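PDB 1W55: bifunctional enzyme IspD/IspF from Campylobacter jejuni, which makes 4-diphosphocytidyl-2-C-methyl-D-erythritol from CTP and MEP, and cyclises its 2-phosphate to 2-C-methyl-D-erythritol 2,4-cyclodiphosphate with release of CMP, in isoprenoid biosynthesis. Local coordinates for residues Gly72-Leu84 against Leu156-Asp169. Residues are numbered along the deposited sequence; the frame is centred on the assembly and turned at random.
Sequences GGDTRAESLKKAL and LKKALDQNLEFTDD. With C (cytidine-5'-monophosphate), chain D.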
loop_
_atom_site.group_PDB
_atom_site.type_symbol
_atom_site.label_atom_id
_atom_site.label_comp_id
_atom_site.label_asym_id
_atom_site.label_seq_id
_atom_site.Cartn_x
_atom_site.Cartn_y
_atom_site.Cartn_z
ATOM N N GLY A 72 -15.293 -11.387 -38.749
ATOM C CA GLY A 72 -15.913 -10.076 -38.743
ATOM C C GLY A 72 -16.290 -9.625 -40.138
ATOM O O GLY A 72 -15.955 -10.294 -41.126
ATOM N N GLY A 73 -16.999 -8.501 -40.220
ATOM C CA GLY A 73 -17.323 -7.876 -41.496
ATOM C C GLY A 73 -16.556 -6.576 -41.643
ATOM O O GLY A 73 -15.614 -6.326 -40.882
ATOM N N ASP A 74 -16.976 -5.739 -42.596
ATOM C CA ASP A 74 -16.314 -4.453 -42.867
ATOM C C ASP A 74 -16.619 -3.370 -41.826
ATOM O O ASP A 74 -15.885 -2.390 -41.692
ATOM C CB ASP A 74 -16.710 -3.932 -44.258
ATOM C CG ASP A 74 -16.239 -4.842 -45.399
ATOM O OD1 ASP A 74 -15.477 -5.801 -45.153
ATOM O OD2 ASP A 74 -16.592 -4.661 -46.588
ATOM N N THR A 75 -17.729 -3.522 -41.117
ATOM C CA THR A 75 -18.087 -2.575 -40.072
ATOM C C THR A 75 -18.539 -3.326 -38.828
ATOM O O THR A 75 -18.862 -4.518 -38.889
ATOM C CB THR A 75 -19.226 -1.642 -40.546
ATOM O OG1 THR A 75 -20.368 -2.435 -40.894
ATOM C CG2 THR A 75 -18.868 -0.925 -41.852
ATOM N N ARG A 76 -18.571 -2.610 -37.708
ATOM C CA ARG A 76 -19.183 -3.098 -36.480
ATOM C C ARG A 76 -20.535 -3.766 -36.751
ATOM O O ARG A 76 -20.762 -4.920 -36.351
ATOM C CB ARG A 76 -19.342 -1.932 -35.497
ATOM C CG ARG A 76 -19.714 -2.338 -34.072
ATOM C CD ARG A 76 -19.966 -1.142 -33.155
ATOM N NE ARG A 76 -20.253 -1.522 -31.772
ATOM C CZ ARG A 76 -21.430 -1.974 -31.323
ATOM N NH1 ARG A 76 -22.468 -2.137 -32.145
ATOM N NH2 ARG A 76 -21.566 -2.274 -30.034
ATOM N N ALA A 77 -21.422 -3.050 -37.445
ATOM C CA ALA A 77 -22.781 -3.541 -37.703
ATOM C C ALA A 77 -22.796 -4.798 -38.567
ATOM O O ALA A 77 -23.630 -5.689 -38.352
ATOM C CB ALA A 77 -23.656 -2.446 -38.319
ATOM N N GLU A 78 -21.876 -4.889 -39.531
ATOM C CA GLU A 78 -21.751 -6.127 -40.301
ATOM C C GLU A 78 -21.226 -7.307 -39.490
ATOM O O GLU A 78 -21.758 -8.412 -39.609
ATOM C CB GLU A 78 -20.939 -5.970 -41.587
ATOM C CG GLU A 78 -21.295 -7.083 -42.571
ATOM C CD GLU A 78 -20.459 -7.121 -43.837
ATOM O OE1 GLU A 78 -19.451 -6.394 -43.952
ATOM O OE2 GLU A 78 -20.831 -7.905 -44.736
ATOM N N SER A 79 -20.196 -7.095 -38.674
ATOM C CA SER A 79 -19.744 -8.164 -37.777
ATOM C C SER A 79 -20.890 -8.623 -36.888
ATOM O O SER A 79 -21.116 -9.821 -36.721
ATOM C CB SER A 79 -18.562 -7.710 -36.921
ATOM O OG SER A 79 -17.487 -7.278 -37.739
ATOM N N LEU A 80 -21.624 -7.656 -36.346
ATOM C CA LEU A 80 -22.769 -7.918 -35.480
ATOM C C LEU A 80 -23.855 -8.731 -36.194
ATOM O O LEU A 80 -24.352 -9.727 -35.660
ATOM C CB LEU A 80 -23.349 -6.592 -34.944
ATOM C CG LEU A 80 -24.535 -6.724 -33.971
ATOM C CD1 LEU A 80 -24.282 -7.776 -32.865
ATOM C CD2 LEU A 80 -24.875 -5.373 -33.356
ATOM N N LYS A 81 -24.212 -8.294 -37.401
ATOM C CA LYS A 81 -25.244 -8.953 -38.197
ATOM C C LYS A 81 -24.894 -10.414 -38.460
ATOM O O LYS A 81 -25.751 -11.300 -38.339
ATOM C CB LYS A 81 -25.470 -8.190 -39.513
ATOM C CG LYS A 81 -26.319 -8.927 -40.549
ATOM C CD LYS A 81 -26.540 -8.075 -41.797
ATOM C CE LYS A 81 -27.746 -8.570 -42.597
ATOM N NZ LYS A 81 -28.212 -7.523 -43.552
ATOM N N LYS A 82 -23.636 -10.668 -38.812
ATOM C CA LYS A 82 -23.181 -12.038 -39.049
ATOM C C LYS A 82 -23.249 -12.878 -37.779
ATOM O O LYS A 82 -23.702 -14.018 -37.812
ATOM C CB LYS A 82 -21.764 -12.059 -39.621
ATOM C CG LYS A 82 -21.634 -11.435 -41.011
ATOM C CD LYS A 82 -20.168 -11.233 -41.386
ATOM C CE LYS A 82 -19.474 -12.572 -41.664
ATOM N NZ LYS A 82 -18.055 -12.392 -42.082
ATOM N N ALA A 83 -22.821 -12.308 -36.656
ATOM C CA ALA A 83 -22.837 -13.039 -35.384
ATOM C C ALA A 83 -24.255 -13.328 -34.898
ATOM O O ALA A 83 -24.494 -14.353 -34.254
ATOM C CB ALA A 83 -22.046 -12.288 -34.321
ATOM N N LEU A 84 -25.188 -12.423 -35.191
ATOM C CA LEU A 84 -26.596 -12.624 -34.811
ATOM C C LEU A 84 -27.243 -13.871 -35.431
ATOM O O LEU A 84 -28.129 -14.466 -34.823
ATOM C CB LEU A 84 -27.443 -11.384 -35.116
ATOM C CG LEU A 84 -27.296 -10.192 -34.165
ATOM C CD1 LEU A 84 -27.809 -8.925 -34.820
ATOM C CD2 LEU A 84 -28.009 -10.441 -32.841
ATOM N N LEU A 156 -33.227 -6.643 -33.450
ATOM C CA LEU A 156 -31.883 -6.208 -33.810
ATOM C C LEU A 156 -31.494 -6.802 -35.159
ATOM O O LEU A 156 -30.891 -6.122 -35.987
ATOM C CB LEU A 156 -30.864 -6.565 -32.713
ATOM C CG LEU A 156 -29.430 -6.036 -32.861
ATOM C CD1 LEU A 156 -29.411 -4.522 -33.003
ATOM C CD2 LEU A 156 -28.512 -6.492 -31.696
ATOM N N LYS A 157 -31.864 -8.062 -35.378
ATOM C CA LYS A 157 -31.727 -8.691 -36.695
ATOM C C LYS A 157 -32.424 -7.863 -37.776
ATOM O O LYS A 157 -31.806 -7.509 -38.790
ATOM C CB LYS A 157 -32.274 -10.119 -36.685
ATOM C CG LYS A 157 -31.391 -11.104 -35.936
ATOM C CD LYS A 157 -31.735 -12.536 -36.276
ATOM C CE LYS A 157 -31.262 -13.478 -35.182
ATOM N NZ LYS A 157 -31.399 -14.919 -35.555
ATOM N N LYS A 158 -33.692 -7.530 -37.541
ATOM C CA LYS A 158 -34.467 -6.723 -38.488
ATOM C C LYS A 158 -33.846 -5.344 -38.668
ATOM O O LYS A 158 -33.760 -4.840 -39.786
ATOM C CB LYS A 158 -35.926 -6.580 -38.033
ATOM C CG LYS A 158 -36.950 -7.104 -39.039
ATOM C CD LYS A 158 -38.357 -7.132 -38.438
ATOM C CE LYS A 158 -38.881 -8.565 -38.306
ATOM N NZ LYS A 158 -39.421 -8.844 -36.939
ATOM N N ALA A 159 -33.408 -4.748 -37.560
ATOM C CA ALA A 159 -32.765 -3.435 -37.577
ATOM C C ALA A 159 -31.554 -3.355 -38.515
ATOM O O ALA A 159 -31.252 -2.279 -39.017
ATOM C CB ALA A 159 -32.368 -3.016 -36.160
ATOM N N LEU A 160 -30.879 -4.486 -38.744
ATOM C CA LEU A 160 -29.634 -4.516 -39.531
ATOM C C LEU A 160 -29.831 -5.123 -40.908
ATOM O O LEU A 160 -28.863 -5.462 -41.590
ATOM C CB LEU A 160 -28.509 -5.260 -38.785
ATOM C CG LEU A 160 -28.111 -4.718 -37.408
ATOM C CD1 LEU A 160 -27.122 -5.654 -36.706
ATOM C CD2 LEU A 160 -27.543 -3.314 -37.538
ATOM N N ASP A 161 -31.092 -5.236 -41.316
ATOM C CA ASP A 161 -31.455 -5.793 -42.616
ATOM C C ASP A 161 -30.750 -5.118 -43.803
ATOM O O ASP A 161 -30.262 -5.805 -44.688
ATOM C CB ASP A 161 -32.974 -5.766 -42.807
ATOM C CG ASP A 161 -33.403 -6.351 -44.146
ATOM O OD1 ASP A 161 -32.847 -7.402 -44.554
ATOM O OD2 ASP A 161 -34.287 -5.822 -44.853
ATOM N N GLN A 162 -30.668 -3.789 -43.796
ATOM C CA GLN A 162 -30.094 -3.049 -44.921
ATOM C C GLN A 162 -28.982 -2.075 -44.552
ATOM O O GLN A 162 -27.998 -1.948 -45.286
ATOM C CB GLN A 162 -31.188 -2.281 -45.665
ATOM C CG GLN A 162 -32.103 -3.170 -46.490
ATOM C CD GLN A 162 -33.198 -2.394 -47.176
ATOM O OE1 GLN A 162 -33.057 -1.188 -47.414
ATOM N NE2 GLN A 162 -34.289 -3.078 -47.509
ATOM N N ASN A 163 -29.157 -1.363 -43.440
ATOM C CA ASN A 163 -28.211 -0.334 -43.034
ATOM C C ASN A 163 -27.138 -0.879 -42.088
ATOM O O ASN A 163 -27.424 -1.269 -40.959
ATOM C CB ASN A 163 -28.956 0.844 -42.407
ATOM C CG ASN A 163 -28.051 2.031 -42.102
ATOM O OD1 ASN A 163 -26.816 1.949 -42.182
ATOM N ND2 ASN A 163 -28.669 3.148 -41.742
ATOM N N LEU A 164 -25.897 -0.894 -42.560
ATOM C CA LEU A 164 -24.785 -1.419 -41.778
ATOM C C LEU A 164 -23.840 -0.325 -41.267
ATOM O O LEU A 164 -22.664 -0.595 -40.982
ATOM C CB LEU A 164 -24.030 -2.489 -42.581
ATOM C CG LEU A 164 -24.882 -3.684 -43.028
ATOM C CD1 LEU A 164 -24.104 -4.611 -43.953
ATOM C CD2 LEU A 164 -25.437 -4.455 -41.824
ATOM N N GLU A 165 -24.368 0.894 -41.128
ATOM C CA GLU A 165 -23.567 2.063 -40.724
ATOM C C GLU A 165 -23.684 2.420 -39.237
ATOM O O GLU A 165 -22.882 3.218 -38.723
ATOM C CB GLU A 165 -23.948 3.307 -41.548
ATOM C CG GLU A 165 -23.620 3.223 -43.031
ATOM C CD GLU A 165 -22.157 3.508 -43.316
ATOM O OE1 GLU A 165 -21.818 4.692 -43.557
ATOM O OE2 GLU A 165 -21.346 2.548 -43.296
ATOM N N PHE A 166 -24.695 1.859 -38.568
ATOM C CA PHE A 166 -24.962 2.132 -37.153
ATOM C C PHE A 166 -23.728 1.835 -36.294
ATOM O O PHE A 166 -23.091 0.789 -36.457
ATOM C CB PHE A 166 -26.136 1.279 -36.666
ATOM C CG PHE A 166 -27.436 1.556 -37.369
ATOM C CD1 PHE A 166 -28.080 0.543 -38.091
ATOM C CD2 PHE A 166 -28.030 2.815 -37.303
ATOM C CE1 PHE A 166 -29.294 0.777 -38.730
ATOM C CE2 PHE A 166 -29.254 3.064 -37.948
ATOM C CZ PHE A 166 -29.881 2.039 -38.661
ATOM N N THR A 167 -23.377 2.771 -35.416
ATOM C CA THR A 167 -22.197 2.621 -34.561
ATOM C C THR A 167 -22.551 1.963 -33.226
ATOM O O THR A 167 -21.664 1.620 -32.441
ATOM C CB THR A 167 -21.517 3.976 -34.293
ATOM O OG1 THR A 167 -22.444 4.838 -33.622
ATOM C CG2 THR A 167 -21.177 4.713 -35.606
ATOM N N ASP A 168 -23.847 1.814 -32.961
ATOM C CA ASP A 168 -24.320 1.088 -31.786
ATOM C C ASP A 168 -25.665 0.430 -32.090
ATOM O O ASP A 168 -26.204 0.578 -33.198
ATOM C CB ASP A 168 -24.403 2.007 -30.557
ATOM C CG ASP A 168 -25.785 2.633 -30.376
ATOM O OD1 ASP A 168 -26.405 3.033 -31.386
ATOM O OD2 ASP A 168 -26.330 2.760 -29.258
ATOM N N ASP A 169 -26.197 -0.287 -31.102
ATOM C CA ASP A 169 -27.430 -1.026 -31.275
ATOM C C ASP A 169 -28.672 -0.174 -31.017
ATOM O O ASP A 169 -29.721 -0.434 -31.602
ATOM C CB ASP A 169 -27.425 -2.275 -30.393
ATOM C CG ASP A 169 -26.217 -3.180 -30.661
ATOM O OD1 ASP A 169 -25.428 -2.891 -31.590
ATOM O OD2 ASP A 169 -25.966 -4.195 -29.984
HETATM O OP3 C D . -15.370 1.879 -31.821
HETATM P P C D . -15.573 1.086 -33.090
HETATM O OP1 C D . -14.372 1.127 -34.001
HETATM O OP2 C D . -16.911 1.298 -33.759
HETATM O "O5'" C D . -15.553 -0.453 -32.609
HETATM C "C5'" C D . -16.492 -0.962 -31.674
HETATM C "C4'" C D . -16.300 -2.470 -31.510
HETATM O "O4'" C D . -16.716 -3.182 -32.683
HETATM C "C3'" C D . -14.855 -2.853 -31.258
HETATM O "O3'" C D . -14.853 -3.767 -30.176
HETATM C "C2'" C D . -14.396 -3.538 -32.527
HETATM O "O2'" C D . -13.436 -4.562 -32.291
HETATM C "C1'" C D . -15.696 -4.095 -33.086
HETATM N N1 C D . -15.645 -4.166 -34.545
HETATM C C2 C D . -15.962 -5.386 -35.166
HETATM O O2 C D . -16.286 -6.388 -34.472
HETATM N N3 C D . -15.913 -5.456 -36.512
HETATM C C4 C D . -15.550 -4.381 -37.264
HETATM N N4 C D . -15.501 -4.483 -38.618
HETATM C C5 C D . -15.230 -3.170 -36.661
HETATM C C6 C D . -15.287 -3.087 -35.275
HETATM O O HOH W 1 -23.138 -1.496 -34.944
HETATM O O HOH W 2 -23.805 -2.853 -28.627
HETATM O O HOH W 3 -21.246 -0.281 -38.266
HETATM O O HOH W 4 -30.756 -8.955 -44.557
#
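Arg-76 opens helix 76-84 in the GT-A-type nucleotide-binding fold of the cytidylyltransferase part, and its side chain runs between the bound CMP and residues 167-169, where helix 169-174 begins. CB and CG lie along the ribose, CG 3.4 Å from O4' of the nucleotide. CD then passes 3.3 Å from Thr-167 O, which sits over one face of the guanidinium, with NE 3.5 Å from the same Thr-167 O. An extended chain from CG to NE carries the head on to Asp-169, where NH1 donates to OD1 in a salt bridge. That bond is nearly straight, N-H...O 162°, and meets OD1 on its syn side, though off the carboxylate plane; OD1 lies in the guanidinium plane, yet that plane stands 62° from the carboxylate. NH1 also donates to a water held by Phe-166 O, while NH2 pairs with Asp-96 and donates to a water that in turn donates weakly to Asp-169 OD2. With several partners around its edge, the head should have little rotational freedom beside the nucleotide.

One and two turns on, Leu-80 and Leu-84 point into the apolar layer of Leu-156 and Leu-160, with Leu-84 CD1 3.8 Å from both Leu-156 CG and Leu-160 CD1. Strand 91-96 backs this layer through Val-92 and Val-94. At Ala-77 the 164-166 loop comes close, with Ala-77 CB 3.4 Å from Leu-164 O, and a water taking the Ala-77 N-H donates to the carbonyls of Leu-164 and Phe-166. Thr-75, the N-cap, works both ways: OG1 accepts from Glu-78 N and donates to Leu-164 O in the carbonyl plane. At the outer margin, Lys-81 stretches across Leu-164 CD2 toward the end of helix 153-159, where NZ donates to Leu-160 O at 2.9 Å, tilted 21° from the carbonyl plane.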